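Local atomic coordinates of UPF0033 domain-containing protein (Desulfitobacterium hafniense, PDB entry 3HZ7), a protein that is of unknown function but, as a member of the TusA family with an N-terminal SirA-like domain, probably takes part in sulfur transfer. Residues N38-S41 against R42-Q46. Sequence-based numbering, arbitrary orientation.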
# COMPACT_ATOMS: atom_id res chain seq x y z
N ASN A 38 9.72 -4.59 -5.16
CA ASN A 38 10.70 -5.31 -4.33
C ASN A 38 10.00 -5.65 -3.03
O ASN A 38 9.11 -4.93 -2.60
CB ASN A 38 11.99 -4.43 -4.10
CG ASN A 38 11.71 -3.18 -3.30
OD1 ASN A 38 11.58 -3.24 -2.09
ND2 ASN A 38 11.55 -2.05 -3.98
N ASP A 39 10.42 -6.77 -2.43
CA ASP A 39 9.84 -7.30 -1.20
C ASP A 39 9.98 -6.43 0.01
O ASP A 39 9.17 -6.46 0.93
CB ASP A 39 10.48 -8.64 -0.86
CG ASP A 39 9.69 -9.79 -1.35
OD1 ASP A 39 9.87 -10.19 -2.54
OD2 ASP A 39 8.87 -10.30 -0.53
N ILE A 40 11.08 -5.68 0.01
CA ILE A 40 11.37 -4.78 1.09
C ILE A 40 10.28 -3.72 1.19
O ILE A 40 9.81 -3.39 2.27
CB ILE A 40 12.75 -4.10 0.86
CG1 ILE A 40 13.87 -5.16 0.86
CG2 ILE A 40 13.00 -3.05 1.96
CD1 ILE A 40 14.18 -5.69 2.26
N SER A 41 9.87 -3.19 0.06
CA SER A 41 8.82 -2.17 0.06
C SER A 41 7.52 -2.76 0.58
O SER A 41 6.80 -2.13 1.40
CB SER A 41 8.61 -1.61 -1.35
OG SER A 41 9.76 -0.88 -1.76
N ARG A 42 7.22 -4.00 0.13
CA ARG A 42 6.00 -4.68 0.54
C ARG A 42 5.99 -4.80 2.06
O ARG A 42 5.00 -4.47 2.75
CB ARG A 42 5.95 -6.06 -0.17
CG ARG A 42 4.66 -6.85 0.08
CD ARG A 42 4.79 -7.74 1.34
NE ARG A 42 5.95 -8.59 1.13
CZ ARG A 42 6.50 -9.40 2.02
NH1 ARG A 42 7.57 -10.11 1.67
NH2 ARG A 42 5.99 -9.52 3.24
N GLN A 43 7.13 -5.23 2.60
CA GLN A 43 7.25 -5.35 4.05
C GLN A 43 7.02 -4.03 4.74
O GLN A 43 6.34 -3.94 5.78
CB GLN A 43 8.65 -5.84 4.44
CG GLN A 43 9.06 -7.16 3.82
CD GLN A 43 10.52 -7.46 4.08
OE1 GLN A 43 11.00 -7.30 5.19
NE2 GLN A 43 11.24 -7.90 3.06
N ASN A 44 7.63 -2.99 4.20
CA ASN A 44 7.47 -1.67 4.80
C ASN A 44 6.00 -1.24 4.76
O ASN A 44 5.47 -0.71 5.73
CB ASN A 44 8.39 -0.65 4.10
CG ASN A 44 9.83 -0.88 4.46
OD1 ASN A 44 10.10 -1.52 5.48
ND2 ASN A 44 10.76 -0.38 3.65
N LEU A 45 5.37 -1.48 3.62
CA LEU A 45 3.94 -1.16 3.48
C LEU A 45 3.09 -1.93 4.48
O LEU A 45 2.18 -1.34 5.06
CB LEU A 45 3.48 -1.42 2.03
CG LEU A 45 3.93 -0.38 0.99
CD1 LEU A 45 3.78 -0.99 -0.43
CD2 LEU A 45 3.09 0.91 1.14
N GLN A 46 3.37 -3.23 4.72
CA GLN A 46 2.57 -3.99 5.70
C GLN A 46 2.80 -3.56 7.15
O GLN A 46 1.86 -3.50 7.97
CB GLN A 46 2.78 -5.50 5.56
CG GLN A 46 2.25 -6.04 4.25
CD GLN A 46 1.95 -7.52 4.28
OE1 GLN A 46 2.84 -8.36 4.49
NE2 GLN A 46 0.68 -7.85 4.03
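Gln43 N donates to Asp39 O at 2.9 Å in the opening turn of helix 39-52, one of the two helices packed against the mixed sheet of this TusA-like alpha/beta domain. The same i to i+4 pattern runs on from Ile40 O to Asn44 N and from Ser41 O to Leu45 N, whereas the preceding bond, Arg42 N to Asn38 O, is weak at 3.4 Å. At this helix start Asn38 is the N-cap: its OD1 accepts from Ser41 N at 2.7 Å and so satisfies an amide of the first turn.

Within this first turn, Asp39 and Arg42 lie side by side and form a salt bridge, OD2 to NH1 at 2.6 Å. The bond is fairly straight (160°) and lies in the guanidinium plane, but it uses the anti lone pair of OD2, and the carboxylate stands almost perpendicular, at 87°, to the guanidinium. With CG anti to the backbone N (chi1 -176°), the bends at chi2 and chi3 turn the end of the Arg42 chain so that NH1 meets the Asp39 carboxylate. Gln43 CG sits over the centre of one guanidinium face, and Tyr58 of strand 55-60 makes a cation-pi contact with Arg42. With an alanine here in place of Arg42, the Asp39 carboxylate would probably lose its charged mate and Tyr58 its cation. Leu45 turns instead to the buried side, against Val34 and Val36 of strand 31-36 and Val15 and Ala18 of helix 13-23. Back on the outer side, the extended Gln43 side chain, its CG beside the backbone N, brings NE2 back along the helix to add a weak second bond to Asp39 O at 3.3 Å.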